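Local coordinates for protein putative peptidyl-arginine deiminase (Chlorobium tepidum, PDB 1XKN) that probably hydrolyses the guanidinium group of agmatine or of arginine side chains, as a deiminase of the Porphyromonas-type peptidyl-arginine deiminase family, at residues D92-D97 against N121-K126. Residues are numbered along the deposited sequence; the frame is centred on the assembly and turned at random.
Sequences DAWCRD and NAWGGK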
loop_
_atom_site.group_PDB
_atom_site.type_symbol
_atom_site.label_atom_id
_atom_site.label_comp_id
_atom_site.label_asym_id
_atom_site.label_seq_id
_atom_site.Cartn_x
_atom_site.Cartn_y
_atom_site.Cartn_z
ATOM N N ASP A 92 -1.665 -10.901 10.382
ATOM C CA ASP A 92 -0.822 -10.956 9.187
ATOM C C ASP A 92 0.040 -9.699 9.091
ATOM O O ASP A 92 -0.087 -8.793 9.914
ATOM C CB ASP A 92 -1.659 -11.124 7.905
ATOM C CG ASP A 92 -2.642 -9.986 7.672
ATOM O OD1 ASP A 92 -2.264 -8.803 7.822
ATOM O OD2 ASP A 92 -3.800 -10.279 7.305
ATOM N N ALA A 93 0.910 -9.638 8.085
ATOM C CA ALA A 93 1.808 -8.494 7.921
ATOM C C ALA A 93 1.367 -7.474 6.868
ATOM O O ALA A 93 2.121 -6.566 6.538
ATOM C CB ALA A 93 3.208 -8.993 7.586
ATOM N N TRP A 94 0.148 -7.611 6.357
ATOM C CA TRP A 94 -0.349 -6.717 5.315
ATOM C C TRP A 94 -0.856 -5.381 5.858
ATOM O O TRP A 94 -2.047 -5.053 5.772
ATOM C CB TRP A 94 -1.436 -7.438 4.524
ATOM C CG TRP A 94 -1.024 -8.843 4.168
ATOM C CD1 TRP A 94 -1.694 -9.994 4.473
ATOM C CD2 TRP A 94 0.169 -9.248 3.475
ATOM N NE1 TRP A 94 -0.994 -11.086 4.017
ATOM C CE2 TRP A 94 0.150 -10.658 3.402
ATOM C CE3 TRP A 94 1.249 -8.555 2.911
ATOM C CZ2 TRP A 94 1.171 -11.391 2.786
ATOM C CZ3 TRP A 94 2.269 -9.286 2.295
ATOM C CH2 TRP A 94 2.219 -10.693 2.240
ATOM N N CYS A 95 0.081 -4.607 6.396
ATOM C CA CYS A 95 -0.213 -3.306 6.988
ATOM C C CYS A 95 -0.895 -2.345 6.013
ATOM O O CYS A 95 -1.624 -1.447 6.427
ATOM C CB CYS A 95 1.083 -2.684 7.523
ATOM S SG CYS A 95 0.819 -1.392 8.763
ATOM N N ARG A 96 -0.653 -2.524 4.719
ATOM C CA ARG A 96 -1.271 -1.660 3.719
ATOM C C ARG A 96 -2.786 -1.827 3.746
ATOM O O ARG A 96 -3.535 -0.853 3.641
ATOM C CB ARG A 96 -0.752 -2.015 2.321
ATOM C CG ARG A 96 -1.494 -1.329 1.174
ATOM C CD ARG A 96 -1.345 0.180 1.248
ATOM N NE ARG A 96 0.060 0.567 1.328
ATOM C CZ ARG A 96 0.483 1.816 1.484
ATOM N NH1 ARG A 96 1.784 2.072 1.562
ATOM N NH2 ARG A 96 -0.393 2.808 1.565
ATOM N N ASP A 97 -3.227 -3.071 3.903
ATOM C CA ASP A 97 -4.651 -3.391 3.894
ATOM C C ASP A 97 -5.397 -3.280 5.227
ATOM O O ASP A 97 -6.562 -2.884 5.241
ATOM C CB ASP A 97 -4.835 -4.788 3.296
ATOM C CG ASP A 97 -4.351 -4.865 1.859
ATOM O OD1 ASP A 97 -4.196 -5.988 1.342
ATOM O OD2 ASP A 97 -4.140 -3.796 1.242
ATOM N N ASN A 121 -11.424 -7.981 6.271
ATOM C CA ASN A 121 -11.908 -9.357 6.363
ATOM C C ASN A 121 -11.025 -10.369 5.633
ATOM O O ASN A 121 -11.519 -11.341 5.066
ATOM C CB ASN A 121 -13.369 -9.466 5.885
ATOM C CG ASN A 121 -13.543 -9.278 4.379
ATOM O OD1 ASN A 121 -14.656 -9.418 3.861
ATOM N ND2 ASN A 121 -12.466 -8.974 3.678
ATOM N N ALA A 122 -9.714 -10.140 5.671
ATOM C CA ALA A 122 -8.735 -11.028 5.040
ATOM C C ALA A 122 -9.027 -11.301 3.568
ATOM O O ALA A 122 -9.175 -12.451 3.152
ATOM C CB ALA A 122 -8.660 -12.347 5.814
ATOM N N TRP A 123 -9.100 -10.225 2.790
ATOM C CA TRP A 123 -9.360 -10.297 1.357
ATOM C C TRP A 123 -10.569 -11.162 0.990
ATOM O O TRP A 123 -10.475 -12.036 0.127
ATOM C CB TRP A 123 -8.116 -10.814 0.611
ATOM C CG TRP A 123 -6.832 -10.068 0.914
ATOM C CD1 TRP A 123 -6.708 -8.761 1.298
ATOM C CD2 TRP A 123 -5.493 -10.582 0.813
ATOM N NE1 TRP A 123 -5.377 -8.432 1.441
ATOM C CE2 TRP A 123 -4.611 -9.530 1.151
ATOM C CE3 TRP A 123 -4.955 -11.830 0.467
ATOM C CZ2 TRP A 123 -3.219 -9.689 1.153
ATOM C CZ3 TRP A 123 -3.568 -11.987 0.470
ATOM C CH2 TRP A 123 -2.719 -10.920 0.810
ATOM N N GLY A 124 -11.702 -10.918 1.640
ATOM C CA GLY A 124 -12.901 -11.680 1.337
ATOM C C GLY A 124 -13.038 -12.977 2.111
ATOM O O GLY A 124 -13.662 -13.925 1.635
ATOM N N GLY A 125 -12.450 -13.017 3.304
ATOM C CA GLY A 125 -12.528 -14.201 4.141
ATOM C C GLY A 125 -11.705 -15.388 3.675
ATOM O O GLY A 125 -12.155 -16.530 3.775
ATOM N N LYS A 126 -10.502 -15.128 3.174
ATOM C CA LYS A 126 -9.628 -16.195 2.700
ATOM C C LYS A 126 -8.683 -16.676 3.796
ATOM O O LYS A 126 -8.083 -17.744 3.684
ATOM C CB LYS A 126 -8.801 -15.721 1.503
ATOM C CG LYS A 126 -9.600 -15.454 0.237
ATOM C CD LYS A 126 -8.665 -15.177 -0.933
ATOM C CE LYS A 126 -9.433 -14.951 -2.227
ATOM N NZ LYS A 126 -10.279 -13.728 -2.167
#
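Asp97 OD1 takes the indole N-H of Trp123 at 2.7 Å from NE1, and this bond joins the short helix beginning at Cys95 to a left-handed helical turn at 122-125, inside the alpha/beta propeller expected of the guanidine-modifying enzyme clan. The turn is left-handed by its backbone angles, all positive at Ala122 and Trp123, and Trp123 reaches from it to Asp97 and Trp94. Gly124 and Gly125 continue the turn, which is closed by backbone hydrogen bonds from Gly125 N to Asn121 O and from Lys126 N to Ala122 O. Trp123 NE1 meets Asp97 OD1 on its anti side, 23° out of the carboxylate plane, while the carboxylate stands steeply to the ring. OD2 accepts from Gly158 N, which leaves the carboxylate held through both oxygens. Next to this bond, CH2 and CZ2 of the Trp123 six-membered ring lie over one face of the Trp94 indole, offset toward its rim, with CH2 3.6 Å from Trp94 NE1 and CZ2 3.7 Å from Trp94 CD1; the planes are inclined by 33°, an oblique overlap. Trp94, the N-cap residue, has its CG anti to the carbonyl carbon (chi1 -46°), which brings that face against Trp123. The three touching residues are buried; His217 meets Trp123 edge-to-face and also touches Asp97. At the backbone end of Trp123, Lys126 NZ, salt-bridged to Asp215, donates to Trp123 O at 2.9 Å, nearly in line with the carbonyl bond.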